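Local coordinates for protein nucleoside kinase (Methanococcus jannaschii, PDB 2C4E) that phosphorylates a wide range of nucleosides to their monophosphates, preferring inosine, guanosine and cytidine as substrates and ATP as phosphate donor, at residues Glu6-Val11 against Leu55-Glu60; Thr48-Lys53 against Lys79-Asn84; Ser59-Cys64 against Ile83-Leu88; Glu132-Ala137 against Gly153-Ser158. One frame throughout, in Å; residues are numbered along the deposited sequence. Where two conformers were deposited one is given.

How the interactions relate
Interactions 1, 3 and 4 reach the main mixed sheet; interaction 2 lies beside it, between helix 44-54 and the turn after helix 73-80. Interactions 1 and 4 pair neighbouring parallel strands in buried surroundings, and strands 7-11 and 131-136 join them through backbone bonds. Interaction 3 is also buried, but strand 58-62, outermost in the sheet, takes a loop on its other edge through a single bridge and a water. Interaction 2 is partly buried and combines apolar packing with a partly exposed lysine that bonds to a carbonyl. Interactions 1 and 3 share Ser59 and Glu60; interactions 2 and 3 share Ile83 and Asn84. In interaction 4, His135 lies near Arg250, the probable transition-state stabiliser.

Interaction 1: residues Glu6-Val11 against Leu55-Glu60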
loop_
_atom_site.group_PDB
_atom_site.type_symbol
_atom_site.label_atom_id
_atom_site.label_comp_id
_atom_site.label_asym_id
_atom_site.label_seq_id
_atom_site.Cartn_x
_atom_site.Cartn_y
_atom_site.Cartn_z
ATOM N N GLU A 6 -15.761 -33.042 -14.605
ATOM C CA GLU A 6 -16.601 -31.812 -14.787
ATOM C C GLU A 6 -16.300 -30.603 -13.885
ATOM O O GLU A 6 -17.129 -30.131 -13.100
ATOM C CB GLU A 6 -18.092 -32.171 -14.679
ATOM C CG GLU A 6 -18.623 -32.929 -15.890
ATOM C CD GLU A 6 -19.938 -33.649 -15.626
ATOM O OE1 GLU A 6 -20.517 -33.488 -14.530
ATOM O OE2 GLU A 6 -20.396 -34.386 -16.524
ATOM N N LYS A 7 -15.107 -30.054 -14.115
ATOM C CA LYS A 7 -14.543 -29.163 -13.141
ATOM C C LYS A 7 -13.506 -28.339 -13.904
ATOM O O LYS A 7 -13.090 -28.677 -15.004
ATOM C CB LYS A 7 -13.939 -29.999 -12.005
ATOM C CG LYS A 7 -13.467 -29.293 -10.709
ATOM C CD LYS A 7 -13.201 -30.319 -9.587
ATOM C CE LYS A 7 -13.123 -29.690 -8.187
ATOM N NZ LYS A 7 -12.776 -30.683 -7.109
ATOM N N ILE A 8 -13.139 -27.223 -13.317
ATOM C CA ILE A 8 -12.153 -26.340 -13.899
ATOM C C ILE A 8 -11.118 -26.024 -12.841
ATOM O O ILE A 8 -11.471 -25.702 -11.714
ATOM C CB ILE A 8 -12.816 -25.030 -14.372
ATOM C CG1 ILE A 8 -13.887 -25.346 -15.420
ATOM C CG2 ILE A 8 -11.756 -24.074 -14.933
ATOM C CD1 ILE A 8 -14.691 -24.149 -15.876
ATOM N N THR A 9 -9.850 -26.132 -13.218
ATOM C CA THR A 9 -8.725 -25.711 -12.403
ATOM C C THR A 9 -8.321 -24.315 -12.843
ATOM O O THR A 9 -8.183 -24.066 -14.033
ATOM C CB THR A 9 -7.527 -26.643 -12.635
ATOM O OG1 THR A 9 -7.871 -28.000 -12.300
ATOM C CG2 THR A 9 -6.381 -26.272 -11.698
ATOM N N CYS A 10 -8.204 -23.389 -11.901
ATOM C CA CYS A 10 -7.687 -22.059 -12.175
ATOM C C CYS A 10 -6.333 -21.906 -11.528
ATOM O O CYS A 10 -6.200 -22.143 -10.336
ATOM C CB CYS A 10 -8.605 -20.996 -11.604
ATOM S SG CYS A 10 -10.223 -20.995 -12.400
ATOM N N VAL A 11 -5.346 -21.516 -12.326
ATOM C CA VAL A 11 -3.968 -21.409 -11.904
ATOM C C VAL A 11 -3.576 -19.940 -11.987
ATOM O O VAL A 11 -3.837 -19.249 -12.980
ATOM C CB VAL A 11 -3.030 -22.227 -12.831
ATOM C CG1 VAL A 11 -1.580 -22.027 -12.448
ATOM C CG2 VAL A 11 -3.401 -23.706 -12.815
ATOM N N LEU A 55 -21.464 -19.759 -10.756
ATOM C CA LEU A 55 -22.257 -20.247 -11.899
ATOM C C LEU A 55 -22.609 -21.741 -11.831
ATOM O O LEU A 55 -23.183 -22.285 -12.768
ATOM C CB LEU A 55 -21.536 -19.943 -13.215
ATOM C CG LEU A 55 -21.401 -18.448 -13.509
ATOM C CD1 LEU A 55 -20.440 -18.216 -14.656
ATOM C CD2 LEU A 55 -22.752 -17.819 -13.770
ATOM N N GLY A 56 -22.254 -22.405 -10.740
ATOM C CA GLY A 56 -22.648 -23.784 -10.513
ATOM C C GLY A 56 -21.713 -24.818 -11.098
ATOM O O GLY A 56 -22.125 -25.947 -11.353
ATOM N N VAL A 57 -20.457 -24.441 -11.316
ATOM C CA VAL A 57 -19.451 -25.355 -11.845
ATOM C C VAL A 57 -18.370 -25.477 -10.799
ATOM O O VAL A 57 -17.961 -24.483 -10.204
ATOM C CB VAL A 57 -18.887 -24.871 -13.193
ATOM C CG1 VAL A 57 -17.689 -25.736 -13.626
ATOM C CG2 VAL A 57 -19.994 -24.871 -14.237
ATOM N N ASN A 58 -17.941 -26.703 -10.533
ATOM C CA ASN A 58 -16.985 -26.935 -9.469
ATOM C C ASN A 58 -15.642 -26.439 -9.930
ATOM O O ASN A 58 -15.244 -26.715 -11.047
ATOM C CB ASN A 58 -16.928 -28.417 -9.104
ATOM C CG ASN A 58 -18.199 -28.893 -8.434
ATOM O OD1 ASN A 58 -18.732 -28.227 -7.550
ATOM N ND2 ASN A 58 -18.703 -30.037 -8.865
ATOM N N SER A 59 -14.982 -25.632 -9.115
ATOM C CA SER A 59 -13.664 -25.141 -9.458
ATOM C C SER A 59 -12.668 -25.505 -8.379
ATOM O O SER A 59 -13.017 -25.798 -7.235
ATOM C CB SER A 59 -13.669 -23.628 -9.697
ATOM O OG SER A 59 -14.064 -22.916 -8.545
ATOM N N GLU A 60 -11.413 -25.511 -8.776
ATOM C CA GLU A 60 -10.317 -25.709 -7.857
ATOM C C GLU A 60 -9.280 -24.651 -8.172
ATOM O O GLU A 60 -9.181 -24.190 -9.299
ATOM C CB GLU A 60 -9.737 -27.125 -7.966
ATOM C CG GLU A 60 -9.096 -27.514 -9.291
ATOM C CD GLU A 60 -8.480 -28.918 -9.254
ATOM O OE1 GLU A 60 -8.828 -29.701 -8.352
ATOM O OE2 GLU A 60 -7.645 -29.248 -10.132
HETATM O O HOH W 1 -19.513 -28.915 -11.860
#
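Thr9 and Glu60 meet through their side chains on one face of the sheet. Thr9 OG1 donates a short hydrogen bond to Glu60 OE2 at 2.5 Å, reaching the anti side of that oxygen, 24° out of the carboxylate plane. Glu60 CG lies between the backbone N and the carbonyl carbon (chi1 64°), over Thr9, with CG 3.6 Å from Thr9 CA. Thr9 OG1 has a second hydrogen-bond partner in Thr131 OG1.

The backbones run side by side as parallel strands. Ile8 N bonds to Asn58 O at 3.1 Å. Glu60 N bonds to Ile8 O at 2.9 Å, and Cys10 N to Glu60 O at 2.9 Å. Strands 7-11 and 58-62 are the first two in order across the central sheet of the ribokinase fold, with 58-62 outermost. On the face that carries Ile8 and Ser59, Ile8 CD1 touches Val57 CG1 at 4.1 Å. Helices 44-54 and 245-258 cover this pair, Ile52 and Leu254 among the residues that do so.

Further out, a water bridges Glu6 and Asn58. It donates to Glu6 O and accepts from Asn58 N at 3.0 Å. Ser59 OG bonds to Ala49 O and Asn58 OD1 to Lys53 NZ, which ties the strand to helix 44-54. Gly56, with positive phi, ends that helix in a Schellman motif.

Interaction 2: residues Thr48-Lys53 against Lys79-Asn84; sequences TAVGIK and KNLDIN
This is a contact between a helix and a turn: Val50 and Lys53 of helix 44-54 meet Leu81, Asp82 and Ile83, which follow helix 73-80. It lies beside the central sheet and is partly buried. Through Thr48 and Ile52, helix 44-54 also packs on strand 7-11 and helix 245-258.

Ile83 carries the apolar part. Its CD1 sits 3.6 Å from Val50 CG2, and the two side chains cross at about a right angle. The same CD1 is 3.8 Å from Ala49 O. Leu81 CD1 adds a looser contact, 4.1 Å from Val50 CG1. The Lys53 and Ile83 side chains run antiparallel, one alongside the other, with Lys53 CG 3.8 Å from Ile83 CG1.

Asp82 has positive phi and closes helix 73-80 in a Schellman motif. Its N bonds back to Lys79 O. The turn redirects the chain toward strand 58-62, as part of the alpha/beta ribokinase fold.

Lys53 then follows the turn. Its chain bends at chi2 (67°), which places CD beside the carbonyls, and CE lies 3.2 Å from Leu81 O. NZ donates to Asp82 O at 3.0 Å, from a point 39° above the carbonyl plane. The ion pair of NZ with Asp82 OD1 is long, at 4.0 Å. A stronger partner of NZ is Asn58 OD1. An alanine in place of Lys53 would probably leave Asp82 O and Asn58 OD1 without their shared donor and thin the packing that CG gives Ile83 CG1.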
loop_
_atom_site.group_PDB
_atom_site.type_symbol
_atom_site.label_atom_id
_atom_site.label_comp_id
_atom_site.label_asym_id
_atom_site.label_seq_id
_atom_site.Cartn_x
_atom_site.Cartn_y
_atom_site.Cartn_z
ATOM N N THR A 48 -11.660 -15.805 -11.202
ATOM C CA THR A 48 -12.227 -16.727 -12.173
ATOM C C THR A 48 -12.820 -17.953 -11.456
ATOM O O THR A 48 -13.932 -18.351 -11.750
ATOM C CB THR A 48 -11.173 -17.123 -13.221
ATOM O OG1 THR A 48 -10.619 -15.957 -13.860
ATOM C CG2 THR A 48 -11.810 -17.877 -14.365
ATOM N N ALA A 49 -12.088 -18.534 -10.504
ATOM C CA ALA A 49 -12.546 -19.717 -9.772
ATOM C C ALA A 49 -13.819 -19.455 -9.017
ATOM O O ALA A 49 -14.709 -20.298 -8.993
ATOM C CB ALA A 49 -11.472 -20.223 -8.810
ATOM N N VAL A 50 -13.897 -18.293 -8.376
ATOM C CA VAL A 50 -15.092 -17.916 -7.631
ATOM C C VAL A 50 -16.268 -17.669 -8.572
ATOM O O VAL A 50 -17.372 -18.111 -8.289
ATOM C CB VAL A 50 -14.824 -16.702 -6.703
ATOM C CG1 VAL A 50 -16.123 -16.212 -6.038
ATOM C CG2 VAL A 50 -13.828 -17.069 -5.638
ATOM N N GLY A 51 -16.037 -16.988 -9.693
ATOM C CA GLY A 51 -17.082 -16.786 -10.694
ATOM C C GLY A 51 -17.613 -18.090 -11.261
ATOM O O GLY A 51 -18.819 -18.252 -11.475
ATOM N N ILE A 52 -16.710 -19.030 -11.506
ATOM C CA ILE A 52 -17.082 -20.348 -12.029
ATOM C C ILE A 52 -17.974 -21.053 -11.020
ATOM O O ILE A 52 -19.032 -21.581 -11.369
ATOM C CB ILE A 52 -15.825 -21.177 -12.348
ATOM C CG1 ILE A 52 -15.146 -20.617 -13.608
ATOM C CG2 ILE A 52 -16.181 -22.643 -12.527
ATOM C CD1 ILE A 52 -13.705 -21.059 -13.759
ATOM N N LYS A 53 -17.572 -21.017 -9.755
ATOM C CA LYS A 53 -18.309 -21.708 -8.698
ATOM C C LYS A 53 -19.688 -21.098 -8.514
ATOM O O LYS A 53 -20.652 -21.816 -8.317
ATOM C CB LYS A 53 -17.535 -21.685 -7.385
ATOM C CG LYS A 53 -18.160 -22.541 -6.282
ATOM C CD LYS A 53 -18.109 -24.051 -6.608
ATOM C CE LYS A 53 -18.656 -24.877 -5.468
ATOM N NZ LYS A 53 -18.331 -26.333 -5.581
ATOM N N LYS A 79 -13.465 -21.534 1.507
ATOM C CA LYS A 79 -13.953 -22.794 2.051
ATOM C C LYS A 79 -15.480 -22.777 2.088
ATOM O O LYS A 79 -16.122 -23.773 1.766
ATOM C CB LYS A 79 -13.375 -23.056 3.449
ATOM C CG LYS A 79 -11.949 -23.598 3.439
ATOM C CD LYS A 79 -11.425 -23.802 4.866
ATOM C CE LYS A 79 -9.950 -24.170 4.878
ATOM N NZ LYS A 79 -9.392 -24.172 6.260
ATOM N N ASN A 80 -16.051 -21.625 2.435
ATOM C CA ASN A 80 -17.503 -21.482 2.559
ATOM C C ASN A 80 -18.206 -21.546 1.209
ATOM O O ASN A 80 -19.368 -21.955 1.125
ATOM C CB ASN A 80 -17.869 -20.184 3.301
ATOM C CG ASN A 80 -17.790 -20.327 4.811
ATOM O OD1 ASN A 80 -17.479 -21.399 5.338
ATOM N ND2 ASN A 80 -18.078 -19.238 5.522
ATOM N N LEU A 81 -17.493 -21.161 0.152
ATOM C CA LEU A 81 -17.996 -21.275 -1.209
ATOM C C LEU A 81 -17.760 -22.663 -1.813
ATOM O O LEU A 81 -18.148 -22.900 -2.951
ATOM C CB LEU A 81 -17.362 -20.198 -2.098
ATOM C CG LEU A 81 -17.806 -18.771 -1.766
ATOM C CD1 LEU A 81 -16.822 -17.751 -2.322
ATOM C CD2 LEU A 81 -19.215 -18.504 -2.298
ATOM N N ASP A 82 -17.132 -23.568 -1.057
ATOM C CA ASP A 82 -16.864 -24.944 -1.512
ATOM C C ASP A 82 -15.918 -24.964 -2.713
ATOM O O ASP A 82 -16.066 -25.767 -3.628
ATOM C CB ASP A 82 -18.178 -25.671 -1.842
ATOM C CG ASP A 82 -18.114 -27.164 -1.568
ATOM O OD1 ASP A 82 -17.197 -27.842 -2.078
ATOM O OD2 ASP A 82 -18.948 -27.747 -0.845
ATOM N N ILE A 83 -14.945 -24.063 -2.715
ATOM C CA ILE A 83 -13.937 -24.054 -3.757
ATOM C C ILE A 83 -12.774 -24.903 -3.242
ATOM O O ILE A 83 -12.281 -24.673 -2.151
ATOM C CB ILE A 83 -13.542 -22.611 -4.132
ATOM C CG1 ILE A 83 -14.731 -21.959 -4.864
ATOM C CG2 ILE A 83 -12.319 -22.613 -5.042
ATOM C CD1 ILE A 83 -14.576 -20.510 -5.157
ATOM N N ASN A 84 -12.383 -25.901 -4.029
ATOM C CA ASN A 84 -11.320 -26.837 -3.665
ATOM C C ASN A 84 -10.006 -26.061 -3.649
ATOM O O ASN A 84 -9.541 -25.597 -4.689
ATOM C CB ASN A 84 -11.292 -27.985 -4.689
ATOM C CG ASN A 84 -10.288 -29.097 -4.356
ATOM O OD1 ASN A 84 -10.527 -30.270 -4.682
ATOM N ND2 ASN A 84 -9.183 -28.749 -3.745
#

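Interaction 3: residues Ser59-Cys64 against Ile83-Leu88; sequences SELLSC and INISKL
Lys87 reaches across Leu61 and Leu62 to the carboxylate of Glu60. Its CB lies 3.8 Å from Leu61 O and also near Leu62 CG. CD approaches Glu60 OE2. CE comes closer to that oxygen, at 3.6 Å. A bend at chi4 (59°) places NZ 3.7 Å from Glu60 OE1, a long and weak salt bridge. The main partner of Glu60 is Thr9, whose OG1 bonds to OE2. An alanine at Glu60 would probably leave Lys87 NZ without its opposing charge and Thr9 OG1 without one of its partners.

The Glu60 and Asn84 side chains run alongside each other in one direction, with CB to CB 3.7 Å. Their carboxylate and amide planes stand 83° apart. Asn84 ND2 donates to Ser86 OG, nearly in the amide plane, which limits rotation of the amide. Leu88 CD2 packs 3.7 Å from Ser63 CB and also touches Leu61 CG. Ser63 OG bonds to Gly12 O.

The backbones meet at Asn84: its N bonds to Ser59 O at 3.3 Å, and its O accepts Leu61 N at 3.0 Å. One water donates to Leu61 O and Asn84 O and accepts from Lys87 N at 2.8 Å. The loop thus attaches to the outermost strand of the ribokinase-fold central sheet by a single bridge at Glu60 and Asn84, then folds into a type I beta turn from Ile85 to Leu88.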
loop_
_atom_site.group_PDB
_atom_site.type_symbol
_atom_site.label_atom_id
_atom_site.label_comp_id
_atom_site.label_asym_id
_atom_site.label_seq_id
_atom_site.Cartn_x
_atom_site.Cartn_y
_atom_site.Cartn_z
ATOM N N SER A 59 -14.982 -25.632 -9.115
ATOM C CA SER A 59 -13.664 -25.141 -9.458
ATOM C C SER A 59 -12.668 -25.505 -8.379
ATOM O O SER A 59 -13.017 -25.798 -7.235
ATOM C CB SER A 59 -13.669 -23.628 -9.697
ATOM O OG SER A 59 -14.064 -22.916 -8.545
ATOM N N GLU A 60 -11.413 -25.511 -8.776
ATOM C CA GLU A 60 -10.317 -25.709 -7.857
ATOM C C GLU A 60 -9.280 -24.651 -8.172
ATOM O O GLU A 60 -9.181 -24.190 -9.299
ATOM C CB GLU A 60 -9.737 -27.125 -7.966
ATOM C CG GLU A 60 -9.096 -27.514 -9.291
ATOM C CD GLU A 60 -8.480 -28.918 -9.254
ATOM O OE1 GLU A 60 -8.828 -29.701 -8.352
ATOM O OE2 GLU A 60 -7.645 -29.248 -10.132
ATOM N N LEU A 61 -8.508 -24.278 -7.172
ATOM C CA LEU A 61 -7.569 -23.184 -7.280
ATOM C C LEU A 61 -6.158 -23.644 -6.979
ATOM O O LEU A 61 -5.931 -24.394 -6.010
ATOM C CB LEU A 61 -8.014 -22.101 -6.300
ATOM C CG LEU A 61 -7.437 -20.685 -6.334
ATOM C CD1 LEU A 61 -7.680 -19.986 -7.639
ATOM C CD2 LEU A 61 -8.082 -19.906 -5.198
ATOM N N LEU A 62 -5.210 -23.223 -7.812
ATOM C CA LEU A 62 -3.792 -23.462 -7.577
ATOM C C LEU A 62 -3.113 -22.096 -7.558
ATOM O O LEU A 62 -2.999 -21.447 -8.596
ATOM C CB LEU A 62 -3.178 -24.352 -8.663
ATOM C CG LEU A 62 -1.811 -24.953 -8.310
ATOM C CD1 LEU A 62 -1.469 -26.031 -9.319
ATOM C CD2 LEU A 62 -0.707 -23.898 -8.263
ATOM N N SER A 63 -2.700 -21.670 -6.363
ATOM C CA SER A 63 -2.020 -20.400 -6.147
ATOM C C SER A 63 -1.004 -20.542 -5.025
ATOM O O SER A 63 -1.107 -21.452 -4.204
ATOM C CB SER A 63 -3.007 -19.304 -5.718
ATOM O OG SER A 63 -4.118 -19.211 -6.582
ATOM N N CYS A 64 -0.038 -19.632 -4.994
ATOM C CA CYS A 64 0.828 -19.448 -3.831
ATOM C C CYS A 64 0.290 -18.323 -2.938
ATOM O O CYS A 64 0.174 -17.172 -3.369
ATOM C CB CYS A 64 2.252 -19.099 -4.267
ATOM S SG CYS A 64 3.124 -20.430 -5.115
ATOM N N ILE A 83 -14.945 -24.063 -2.715
ATOM C CA ILE A 83 -13.937 -24.054 -3.757
ATOM C C ILE A 83 -12.774 -24.903 -3.242
ATOM O O ILE A 83 -12.281 -24.673 -2.151
ATOM C CB ILE A 83 -13.542 -22.611 -4.132
ATOM C CG1 ILE A 83 -14.731 -21.959 -4.864
ATOM C CG2 ILE A 83 -12.319 -22.613 -5.042
ATOM C CD1 ILE A 83 -14.576 -20.510 -5.157
ATOM N N ASN A 84 -12.383 -25.901 -4.029
ATOM C CA ASN A 84 -11.320 -26.837 -3.665
ATOM C C ASN A 84 -10.006 -26.061 -3.649
ATOM O O ASN A 84 -9.541 -25.597 -4.689
ATOM C CB ASN A 84 -11.292 -27.985 -4.689
ATOM C CG ASN A 84 -10.288 -29.097 -4.356
ATOM O OD1 ASN A 84 -10.527 -30.270 -4.682
ATOM N ND2 ASN A 84 -9.183 -28.749 -3.745
ATOM N N ILE A 85 -9.431 -25.895 -2.461
ATOM C CA ILE A 85 -8.170 -25.177 -2.316
ATOM C C ILE A 85 -7.094 -26.112 -1.785
ATOM O O ILE A 85 -6.119 -25.664 -1.194
ATOM C CB ILE A 85 -8.348 -23.950 -1.407
ATOM C CG1 ILE A 85 -8.952 -24.359 -0.045
ATOM C CG2 ILE A 85 -9.213 -22.939 -2.098
ATOM C CD1 ILE A 85 -8.830 -23.320 1.022
ATOM N N SER A 86 -7.291 -27.409 -2.032
ATOM C CA SER A 86 -6.334 -28.457 -1.676
ATOM C C SER A 86 -4.956 -28.283 -2.324
ATOM O O SER A 86 -3.961 -28.739 -1.767
ATOM C CB SER A 86 -6.909 -29.851 -2.007
ATOM O OG SER A 86 -6.859 -30.165 -3.387
ATOM N N LYS A 87 -4.897 -27.612 -3.476
ATOM C CA LYS A 87 -3.633 -27.425 -4.198
ATOM C C LYS A 87 -2.915 -26.099 -3.845
ATOM O O LYS A 87 -1.857 -25.821 -4.401
ATOM C CB LYS A 87 -3.834 -27.538 -5.713
ATOM C CG LYS A 87 -4.178 -28.954 -6.222
ATOM C CD LYS A 87 -4.708 -28.923 -7.648
ATOM C CE LYS A 87 -4.751 -30.307 -8.272
ATOM N NZ LYS A 87 -5.611 -31.212 -7.462
ATOM N N LEU A 88 -3.449 -25.293 -2.924
ATOM C CA LEU A 88 -2.767 -24.044 -2.554
ATOM C C LEU A 88 -1.437 -24.350 -1.861
ATOM O O LEU A 88 -1.349 -25.270 -1.047
ATOM C CB LEU A 88 -3.612 -23.175 -1.620
ATOM C CG LEU A 88 -4.879 -22.495 -2.131
ATOM C CD1 LEU A 88 -5.413 -21.518 -1.085
ATOM C CD2 LEU A 88 -4.668 -21.796 -3.467
HETATM O O HOH W 2 -7.050 -26.949 -5.212
#

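Interaction 4: residues Glu132-Ala137 against Gly153-Ser158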
loop_
_atom_site.group_PDB
_atom_site.type_symbol
_atom_site.label_atom_id
_atom_site.label_comp_id
_atom_site.label_asym_id
_atom_site.label_seq_id
_atom_site.Cartn_x
_atom_site.Cartn_y
_atom_site.Cartn_z
ATOM N N GLU A 132 -11.643 -30.962 -16.514
ATOM C CA GLU A 132 -11.921 -30.804 -17.939
ATOM C C GLU A 132 -11.137 -29.656 -18.552
ATOM O O GLU A 132 -10.731 -29.753 -19.695
ATOM C CB GLU A 132 -13.407 -30.592 -18.184
ATOM C CG GLU A 132 -14.149 -31.918 -18.173
ATOM C CD GLU A 132 -15.645 -31.801 -18.235
ATOM O OE1 GLU A 132 -16.159 -30.764 -18.705
ATOM O OE2 GLU A 132 -16.296 -32.793 -17.831
ATOM N N ILE A 133 -10.997 -28.570 -17.800
ATOM C CA ILE A 133 -10.271 -27.373 -18.253
ATOM C C ILE A 133 -9.295 -26.923 -17.194
ATOM O O ILE A 133 -9.621 -26.908 -16.012
ATOM C CB ILE A 133 -11.224 -26.202 -18.573
ATOM C CG1 ILE A 133 -12.266 -26.636 -19.597
ATOM C CG2 ILE A 133 -10.407 -25.000 -19.052
ATOM C CD1 ILE A 133 -13.217 -25.530 -20.008
ATOM N N VAL A 134 -8.085 -26.601 -17.619
ATOM C CA VAL A 134 -7.112 -25.927 -16.788
ATOM C C VAL A 134 -6.998 -24.514 -17.350
ATOM O O VAL A 134 -6.535 -24.317 -18.483
ATOM C CB VAL A 134 -5.753 -26.659 -16.835
ATOM C CG1 VAL A 134 -4.690 -25.861 -16.147
ATOM C CG2 VAL A 134 -5.899 -28.052 -16.216
ATOM N N HIS A 135 -7.426 -23.530 -16.563
ATOM C CA HIS A 135 -7.369 -22.140 -16.971
ATOM C C HIS A 135 -6.202 -21.460 -16.279
ATOM O O HIS A 135 -6.105 -21.489 -15.049
ATOM C CB HIS A 135 -8.661 -21.409 -16.631
ATOM C CG HIS A 135 -8.602 -19.955 -16.944
ATOM N ND1 HIS A 135 -8.561 -19.475 -18.232
ATOM C CD2 HIS A 135 -8.532 -18.873 -16.132
ATOM C CE1 HIS A 135 -8.451 -18.159 -18.200
ATOM N NE2 HIS A 135 -8.459 -17.766 -16.939
ATOM N N ILE A 136 -5.344 -20.858 -17.095
ATOM C CA ILE A 136 -4.072 -20.292 -16.694
ATOM C C ILE A 136 -4.177 -18.788 -16.831
ATOM O O ILE A 136 -4.201 -18.247 -17.927
ATOM C CB ILE A 136 -2.950 -20.830 -17.567
ATOM C CG1 ILE A 136 -2.862 -22.339 -17.366
ATOM C CG2 ILE A 136 -1.625 -20.138 -17.183
ATOM C CD1 ILE A 136 -1.937 -23.064 -18.335
ATOM N N ALA A 137 -4.258 -18.135 -15.685
ATOM C CA ALA A 137 -4.377 -16.705 -15.612
ATOM C C ALA A 137 -3.034 -16.100 -15.255
ATOM O O ALA A 137 -2.004 -16.775 -15.296
ATOM C CB ALA A 137 -5.444 -16.343 -14.590
ATOM N N GLY A 153 -3.303 -31.778 -24.204
ATOM C CA GLY A 153 -3.472 -33.115 -24.722
ATOM C C GLY A 153 -4.095 -34.044 -23.713
ATOM O O GLY A 153 -4.307 -35.207 -24.017
ATOM N N ASN A 154 -4.408 -33.522 -22.527
ATOM C CA ASN A 154 -5.067 -34.278 -21.473
ATOM C C ASN A 154 -6.281 -33.436 -21.072
ATOM O O ASN A 154 -7.413 -33.792 -21.389
ATOM C CB ASN A 154 -4.105 -34.518 -20.307
ATOM C CG ASN A 154 -4.746 -35.268 -19.137
ATOM O OD1 ASN A 154 -4.155 -35.377 -18.054
ATOM N ND2 ASN A 154 -5.932 -35.795 -19.354
ATOM N N ASN A 155 -6.038 -32.316 -20.413
ATOM C CA ASN A 155 -7.073 -31.336 -20.094
ATOM C C ASN A 155 -7.122 -30.284 -21.179
ATOM O O ASN A 155 -6.108 -29.996 -21.816
ATOM C CB ASN A 155 -6.752 -30.625 -18.774
ATOM C CG ASN A 155 -6.053 -31.521 -17.813
ATOM O OD1 ASN A 155 -4.820 -31.637 -17.829
ATOM N ND2 ASN A 155 -6.837 -32.225 -16.998
ATOM N N LEU A 156 -8.274 -29.658 -21.374
ATOM C CA LEU A 156 -8.308 -28.489 -22.241
ATOM C C LEU A 156 -7.584 -27.362 -21.522
ATOM O O LEU A 156 -7.775 -27.182 -20.327
ATOM C CB LEU A 156 -9.735 -28.081 -22.531
ATOM C CG LEU A 156 -10.432 -29.074 -23.465
ATOM C CD1 LEU A 156 -11.905 -28.728 -23.542
ATOM C CD2 LEU A 156 -9.805 -29.063 -24.873
ATOM N N VAL A 157 -6.734 -26.645 -22.239
ATOM C CA VAL A 157 -6.010 -25.533 -21.675
ATOM C C VAL A 157 -6.625 -24.229 -22.130
ATOM O O VAL A 157 -6.808 -24.007 -23.318
ATOM C CB VAL A 157 -4.538 -25.583 -22.087
ATOM C CG1 VAL A 157 -3.821 -24.326 -21.658
ATOM C CG2 VAL A 157 -3.886 -26.861 -21.508
ATOM N N SER A 158 -6.929 -23.373 -21.163
ATOM C CA SER A 158 -7.380 -22.010 -21.405
ATOM C C SER A 158 -6.294 -21.079 -20.864
ATOM O O SER A 158 -5.731 -21.331 -19.806
ATOM C CB SER A 158 -8.727 -21.771 -20.712
ATOM O OG SER A 158 -9.097 -20.397 -20.736
#
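His135 CG and Ser158 OG are each anti to their own backbone N (chi1 176° and 170°). These torsions carry CG and OG to the same face of the sheet, and chi2 of His135 (69°) turns ND1 toward OG. His135 ND1 and Ser158 OG are hydrogen-bonded at 2.7 Å, and either could be the donor. OG stands at the ring edge, near its plane. Ser158 CB is in the ring plane, 3.4 Å from ND1.

The two segments belong to a beta-alpha-beta unit of the ribokinase fold: strand 131-136, helix 141-151, strand 156-159. The strands run parallel, in the middle of the central sheet. Leu156 N bonds to Glu132 O, and Val134 N to Leu156 O at 2.8 Å. Ser158 N then bonds to Val134 O at 2.9 Å, and Ile136 N to Ser158 O.

The face with His135 and Ser158 also holds Ile133 and Leu156. Ile133 CG2 touches Ser158 CB at 4.0 Å. Helix 245-258 lies over this face, with Leu254 against His135 and Tyr257 against Leu156. The His135 side chain is about 4 Å from that of Arg250, the probable transition-state stabiliser. The arrangement therefore borders the active site.

Val134 and Val157 lie on the other face, where Ile136 CD1 meets Val157 CG1 at 4.0 Å and the connecting helix 141-151 packs over Ile136 and Val157. Before Leu156, Asn155 CB lies 3.7 Å from Val134 CG2. The amide of Asn155 is held from outside the segments: ND2 bonds to Thr131 O and Phe129 O.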